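Local atomic coordinates of elastinolytic metalloprotease (Pseudoalteromonas sp. CF6-2, PDB entry 6IK4), a protein that binds one zinc ion and probably cleaves peptide bonds as an M23-family metalloendopeptidase, with elastin and bacterial peptidoglycan as likely substrates. Residues V56-S61 with Y85-T90; N139-V144 with Y157-G162. All blocks are in the same frame, centred on the assembly; numbering follows the deposited sequence.

How the interactions relate
Read from the N terminus, the chain passes the first two zinc ligands, His21 and Asp34, before it enters strand 55-61. Interaction 1 closes when the chain, having run through strands 64-68 and 73-81, returns as the turn at 85-90 and lies against that strand. It continues through strand 96-100 and through strand 119-125, which carries the third ligand, His120. Interaction 2 then opens, joining strand 140-143 to strand 157-160 across a long loop. The two closures follow in series, neither nesting nor crossing, with centres about 30 Å apart on opposite sides of the chain's centre. Interaction 1 lays a turn along strand 55-61 of the large antiparallel sheet; interaction 2 builds the middle of a separate four-stranded sheet.

Interaction 1 (V56-S61 with Y85-T90)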
loop_
_atom_site.group_PDB
_atom_site.type_symbol
_atom_site.label_atom_id
_atom_site.label_comp_id
_atom_site.label_asym_id
_atom_site.label_seq_id
_atom_site.Cartn_x
_atom_site.Cartn_y
_atom_site.Cartn_z
ATOM N N VAL A 56 15.273 0.802 5.238
ATOM C CA VAL A 56 15.361 1.162 6.651
ATOM C C VAL A 56 13.983 1.567 7.151
ATOM O O VAL A 56 13.243 2.280 6.459
ATOM C CB VAL A 56 16.379 2.303 6.864
ATOM C CG1 VAL A 56 16.546 2.602 8.348
ATOM C CG2 VAL A 56 17.724 1.915 6.255
ATOM N N ILE A 57 13.646 1.129 8.367
ATOM C CA ILE A 57 12.327 1.347 8.950
ATOM C C ILE A 57 12.262 2.705 9.630
ATOM O O ILE A 57 13.197 3.112 10.336
ATOM C CB ILE A 57 12.010 0.230 9.963
ATOM C CG1 ILE A 57 11.826 -1.115 9.261
ATOM C CG2 ILE A 57 10.807 0.607 10.853
ATOM C CD1 ILE A 57 10.527 -1.225 8.472
ATOM N N THR A 58 11.138 3.400 9.445
ATOM C CA THR A 58 10.711 4.473 10.336
ATOM C C THR A 58 9.356 4.075 10.895
ATOM O O THR A 58 8.441 3.777 10.124
ATOM C CB THR A 58 10.612 5.817 9.607
ATOM O OG1 THR A 58 11.854 6.117 8.962
ATOM C CG2 THR A 58 10.269 6.934 10.597
ATOM N N ARG A 59 9.226 4.036 12.224
ATOM C CA ARG A 59 7.964 3.703 12.887
ATOM C C ARG A 59 7.396 4.980 13.486
ATOM O O ARG A 59 7.940 5.508 14.460
ATOM C CB ARG A 59 8.150 2.633 13.965
ATOM C CG ARG A 59 6.868 2.322 14.767
ATOM C CD ARG A 59 7.157 1.452 15.991
ATOM N NE ARG A 59 5.989 1.284 16.863
ATOM C CZ ARG A 59 5.535 2.205 17.713
ATOM N NH1 ARG A 59 6.138 3.380 17.812
ATOM N NH2 ARG A 59 4.469 1.954 18.466
ATOM N N PHE A 60 6.302 5.478 12.905
ATOM C CA PHE A 60 5.753 6.748 13.367
ATOM C C PHE A 60 4.833 6.570 14.564
ATOM O O PHE A 60 4.709 7.482 15.386
ATOM C CB PHE A 60 5.012 7.451 12.230
ATOM C CG PHE A 60 5.908 7.892 11.103
ATOM C CD1 PHE A 60 6.707 9.011 11.240
ATOM C CD2 PHE A 60 5.948 7.189 9.905
ATOM C CE1 PHE A 60 7.541 9.425 10.212
ATOM C CE2 PHE A 60 6.776 7.603 8.869
ATOM C CZ PHE A 60 7.574 8.725 9.026
ATOM N N SER A 61 4.201 5.412 14.683
ATOM C CA SER A 61 3.198 5.144 15.706
ATOM C C SER A 61 2.920 3.654 15.648
ATOM O O SER A 61 3.507 2.934 14.836
ATOM C CB SER A 61 1.928 5.954 15.471
ATOM O OG SER A 61 1.270 5.479 14.303
ATOM N N TYR A 85 8.839 -3.960 13.802
ATOM C CA TYR A 85 10.135 -3.309 13.660
ATOM C C TYR A 85 10.089 -1.911 14.258
ATOM O O TYR A 85 9.021 -1.310 14.426
ATOM C CB TYR A 85 10.569 -3.273 12.182
ATOM C CG TYR A 85 10.785 -4.677 11.686
ATOM C CD1 TYR A 85 11.963 -5.353 11.977
ATOM C CD2 TYR A 85 9.790 -5.358 10.997
ATOM C CE1 TYR A 85 12.156 -6.662 11.575
ATOM C CE2 TYR A 85 9.985 -6.663 10.584
ATOM C CZ TYR A 85 11.163 -7.313 10.878
ATOM O OH TYR A 85 11.370 -8.621 10.483
ATOM N N ASN A 86 11.274 -1.407 14.583
ATOM C CA ASN A 86 11.475 -0.098 15.186
ATOM C C ASN A 86 12.406 0.732 14.314
ATOM O O ASN A 86 13.047 0.214 13.397
ATOM C CB ASN A 86 12.052 -0.233 16.600
ATOM C CG ASN A 86 11.036 -0.740 17.585
ATOM O OD1 ASN A 86 10.146 -0.002 17.996
ATOM N ND2 ASN A 86 11.163 -2.004 17.977
ATOM N N ASN A 87 12.474 2.031 14.627
ATOM C CA ASN A 87 13.304 2.974 13.878
ATOM C C ASN A 87 14.710 2.426 13.683
ATOM O O ASN A 87 15.321 1.909 14.620
ATOM C CB ASN A 87 13.383 4.319 14.609
ATOM C CG ASN A 87 12.103 5.118 14.523
ATOM O OD1 ASN A 87 11.349 5.012 13.560
ATOM N ND2 ASN A 87 11.860 5.945 15.532
ATOM N N GLY A 88 15.216 2.532 12.458
ATOM C CA GLY A 88 16.570 2.115 12.153
ATOM C C GLY A 88 16.736 0.658 11.785
ATOM O O GLY A 88 17.799 0.288 11.266
ATOM N N ASP A 89 15.736 -0.186 12.039
ATOM C CA ASP A 89 15.819 -1.581 11.624
ATOM C C ASP A 89 15.861 -1.671 10.102
ATOM O O ASP A 89 15.375 -0.784 9.392
ATOM C CB ASP A 89 14.622 -2.384 12.153
ATOM C CG ASP A 89 14.700 -2.644 13.654
ATOM O OD1 ASP A 89 15.808 -2.498 14.229
ATOM O OD2 ASP A 89 13.648 -2.980 14.257
ATOM N N THR A 90 16.462 -2.747 9.601
ATOM C CA THR A 90 16.534 -3.026 8.173
ATOM C C THR A 90 15.620 -4.203 7.846
ATOM O O THR A 90 15.575 -5.186 8.594
ATOM C CB THR A 90 17.983 -3.324 7.755
ATOM O OG1 THR A 90 18.763 -2.118 7.837
ATOM C CG2 THR A 90 18.055 -3.862 6.340
#
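Asn87 and Ile57 owe their contacts across the interface to first torsions that send their branches in different directions. In Asn87, chi1 of -73° sets CG beside its own backbone N and anti to the carbonyl carbon, and although CB leaves away from the strand, the amide comes back to it. Its OD1 takes the N-H of Arg59 at 2.7 Å in a nearly straight bond (164°), with the donor tilted from the amide plane. In Ile57 it is CG2 that stands anti to the backbone N, and this methyl meets Asn86 O at 3.4 Å. The other branch lies beside the backbone N, where CG1 touches Tyr85 CB at 3.8 Å. Both backbone polar groups of Ile57 are bonded: its N donates to Asp89 O (2.8 Å), and its O accepts from Gly88 N (3.0 Å). The Asn87 amide takes over from the backbone at Arg59.

The partner is a type II turn from Asn86 to Asp89. Asp89 N bonds to Asn86 O, and Asn86 N answers by meeting Asp89 OD2 at 2.9 Å, from above the carboxylate plane. Gly88 suits the turn because any CB there would be jammed against the carbonyl O of Asn87. At the start of the turn, Arg59 in one of its two conformers runs extended beside Asn86.

Along its other edge strand 55-61 bonds to strand 64-68, through Val56 with Thr68 and Thr58 with Arg66. Ile57 packs on Ile65 and Val67 of that strand and on Val91 of strand 90-91, whose Thr90 forms an antiparallel non-hydrogen-bonded pair with Val56.

Interaction 2 (N139-V144 with Y157-G162); sequences NYRIDV and YFERNG
The guanidinium of Arg160 lies flat over one face of the Tyr140 ring, planes 21° apart and centres 4.1 Å apart, while Glu159 N sits at the ring's edge. Phe158 CB presses on Tyr140 CD1 at 3.5 Å. The polar ends are held elsewhere, Tyr140 OH by Tyr172 O and Arg160 NH1 by Ser138 O and Arg173 O. An alanine in place of Tyr140 would probably leave the Arg160 guanidinium without its platform, Tyr172 O without the hydroxyl, and a gap beside Phe158.

On the Arg141 side of the sheet, chi1 of 53° puts Tyr157 CG in the crowded position between backbone N and carbonyl carbon, and the ring leans toward strand 140-143. There Asp143 CB makes a CH-pi contact, 3.7 Å from the centroid, and the carboxylate stacks nearly parallel to the ring. The Arg141 guanidinium, almost perpendicular to this ring, meets its partners in its own plane. NH1 (3.0 Å) and NH2 both grip Asp143 OD2, and NH1 also bonds Asn134 OD1. NH2 adds a long, weak salt bridge to Glu159 OE1, completing a three-residue network, and a weak, bent bond to Tyr157 OH. A water links Arg141 NE to Glu159 OE2.

Paired backbone bonds at Arg141-Glu159 and Asp143-Tyr157 frame the non-hydrogen-bonded pair Ile142-Phe158, whose side chains pack on the opposite face. These are the central strands of a four-stranded antiparallel meander, with Phe158 about 10 Å, side chain to side chain, from the zinc ligands His21 and Asp34.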
loop_
_atom_site.group_PDB
_atom_site.type_symbol
_atom_site.label_atom_id
_atom_site.label_comp_id
_atom_site.label_asym_id
_atom_site.label_seq_id
_atom_site.Cartn_x
_atom_site.Cartn_y
_atom_site.Cartn_z
ATOM N N ASN A 139 5.705 -5.662 -11.711
ATOM C CA ASN A 139 5.704 -5.501 -13.164
ATOM C C ASN A 139 4.386 -4.963 -13.715
ATOM O O ASN A 139 4.284 -4.783 -14.929
ATOM C CB ASN A 139 6.055 -6.802 -13.907
ATOM C CG ASN A 139 7.414 -7.355 -13.513
ATOM O OD1 ASN A 139 8.280 -6.634 -13.018
ATOM N ND2 ASN A 139 7.604 -8.646 -13.739
ATOM N N TYR A 140 3.368 -4.714 -12.881
ATOM C CA TYR A 140 2.200 -3.963 -13.342
ATOM C C TYR A 140 2.552 -2.491 -13.499
ATOM O O TYR A 140 3.131 -1.894 -12.591
ATOM C CB TYR A 140 1.056 -4.033 -12.341
ATOM C CG TYR A 140 0.371 -5.362 -12.197
ATOM C CD1 TYR A 140 -0.706 -5.695 -13.010
ATOM C CD2 TYR A 140 0.755 -6.250 -11.206
ATOM C CE1 TYR A 140 -1.365 -6.901 -12.859
ATOM C CE2 TYR A 140 0.104 -7.467 -11.048
ATOM C CZ TYR A 140 -0.951 -7.783 -11.877
ATOM O OH TYR A 140 -1.590 -8.986 -11.725
ATOM N N ARG A 141 2.126 -1.876 -14.598
ATOM C CA ARG A 141 2.130 -0.419 -14.660
ATOM C C ARG A 141 0.863 0.089 -13.994
ATOM O O ARG A 141 -0.225 -0.423 -14.263
ATOM C CB ARG A 141 2.188 0.077 -16.105
ATOM C CG ARG A 141 2.254 1.610 -16.223
ATOM C CD ARG A 141 2.273 2.066 -17.678
ATOM N NE ARG A 141 0.985 1.822 -18.310
ATOM C CZ ARG A 141 -0.061 2.645 -18.233
ATOM N NH1 ARG A 141 0.016 3.793 -17.556
ATOM N NH2 ARG A 141 -1.188 2.318 -18.843
ATOM N N ILE A 142 1.000 1.082 -13.116
ATOM C CA ILE A 142 -0.152 1.701 -12.465
ATOM C C ILE A 142 -0.608 2.883 -13.307
ATOM O O ILE A 142 0.186 3.775 -13.631
ATOM C CB ILE A 142 0.192 2.157 -11.036
ATOM C CG1 ILE A 142 0.684 0.973 -10.195
ATOM C CG2 ILE A 142 -1.028 2.847 -10.385
ATOM C CD1 ILE A 142 1.341 1.400 -8.877
ATOM N N ASP A 143 -1.879 2.896 -13.670
ATOM C CA ASP A 143 -2.459 4.023 -14.392
ATOM C C ASP A 143 -3.465 4.681 -13.461
ATOM O O ASP A 143 -4.484 4.074 -13.131
ATOM C CB ASP A 143 -3.128 3.566 -15.687
ATOM C CG ASP A 143 -3.436 4.726 -16.607
ATOM O OD1 ASP A 143 -4.278 5.571 -16.234
ATOM O OD2 ASP A 143 -2.821 4.808 -17.687
ATOM N N VAL A 144 -3.201 5.918 -13.045
ATOM C CA VAL A 144 -4.104 6.558 -12.085
ATOM C C VAL A 144 -5.334 7.112 -12.806
ATOM O O VAL A 144 -5.334 7.355 -14.016
ATOM C CB VAL A 144 -3.394 7.653 -11.271
ATOM C CG1 VAL A 144 -2.152 7.086 -10.568
ATOM C CG2 VAL A 144 -3.065 8.888 -12.144
ATOM N N TYR A 157 -6.281 1.592 -13.571
ATOM C CA TYR A 157 -6.064 0.152 -13.680
ATOM C C TYR A 157 -4.595 -0.176 -13.443
ATOM O O TYR A 157 -3.730 0.706 -13.414
ATOM C CB TYR A 157 -6.504 -0.381 -15.044
ATOM C CG TYR A 157 -5.893 0.369 -16.207
ATOM C CD1 TYR A 157 -4.670 -0.013 -16.743
ATOM C CD2 TYR A 157 -6.545 1.458 -16.769
ATOM C CE1 TYR A 157 -4.092 0.679 -17.817
ATOM C CE2 TYR A 157 -5.985 2.161 -17.846
ATOM C CZ TYR A 157 -4.765 1.760 -18.365
ATOM O OH TYR A 157 -4.215 2.447 -19.418
ATOM N N PHE A 158 -4.339 -1.469 -13.248
ATOM C CA PHE A 158 -3.013 -2.063 -13.274
ATOM C C PHE A 158 -2.868 -2.827 -14.586
ATOM O O PHE A 158 -3.765 -3.587 -14.958
ATOM C CB PHE A 158 -2.824 -3.030 -12.105
ATOM C CG PHE A 158 -3.051 -2.422 -10.758
ATOM C CD1 PHE A 158 -4.331 -2.314 -10.232
ATOM C CD2 PHE A 158 -1.976 -1.980 -9.994
ATOM C CE1 PHE A 158 -4.539 -1.762 -8.974
ATOM C CE2 PHE A 158 -2.182 -1.426 -8.735
ATOM C CZ PHE A 158 -3.462 -1.331 -8.220
ATOM N N GLU A 159 -1.742 -2.656 -15.276
ATOM C CA GLU A 159 -1.571 -3.280 -16.586
ATOM C C GLU A 159 -0.317 -4.151 -16.594
ATOM O O GLU A 159 0.775 -3.679 -16.268
ATOM C CB GLU A 159 -1.494 -2.211 -17.679
ATOM C CG GLU A 159 -1.659 -2.759 -19.077
ATOM C CD GLU A 159 -1.118 -1.816 -20.132
ATOM O OE1 GLU A 159 -1.645 -0.690 -20.263
ATOM O OE2 GLU A 159 -0.153 -2.198 -20.825
ATOM N N ARG A 160 -0.477 -5.421 -16.960
ATOM C CA ARG A 160 0.642 -6.343 -17.100
ATOM C C ARG A 160 0.337 -7.290 -18.255
ATOM O O ARG A 160 -0.805 -7.715 -18.426
ATOM C CB ARG A 160 0.879 -7.126 -15.792
ATOM C CG ARG A 160 2.185 -7.917 -15.733
ATOM C CD ARG A 160 2.504 -8.401 -14.297
ATOM N NE ARG A 160 1.596 -9.464 -13.867
ATOM C CZ ARG A 160 1.663 -10.079 -12.686
ATOM N NH1 ARG A 160 2.595 -9.734 -11.807
ATOM N NH2 ARG A 160 0.796 -11.043 -12.381
ATOM N N ASN A 161 1.344 -7.580 -19.076
ATOM C CA ASN A 161 1.157 -8.421 -20.258
ATOM C C ASN A 161 0.073 -7.873 -21.184
ATOM O O ASN A 161 -0.610 -8.631 -21.872
ATOM C CB ASN A 161 0.843 -9.862 -19.856
ATOM C CG ASN A 161 2.007 -10.523 -19.143
ATOM O OD1 ASN A 161 3.158 -10.373 -19.551
ATOM N ND2 ASN A 161 1.715 -11.243 -18.067
ATOM N N GLY A 162 -0.083 -6.552 -21.219
ATOM C CA GLY A 162 -1.096 -5.935 -22.051
ATOM C C GLY A 162 -2.520 -6.131 -21.584
ATOM O O GLY A 162 -3.451 -5.796 -22.324
HETATM O O HOH W 1 3.331 -3.939 -17.688
HETATM O O HOH W 2 1.537 -0.212 -20.320
#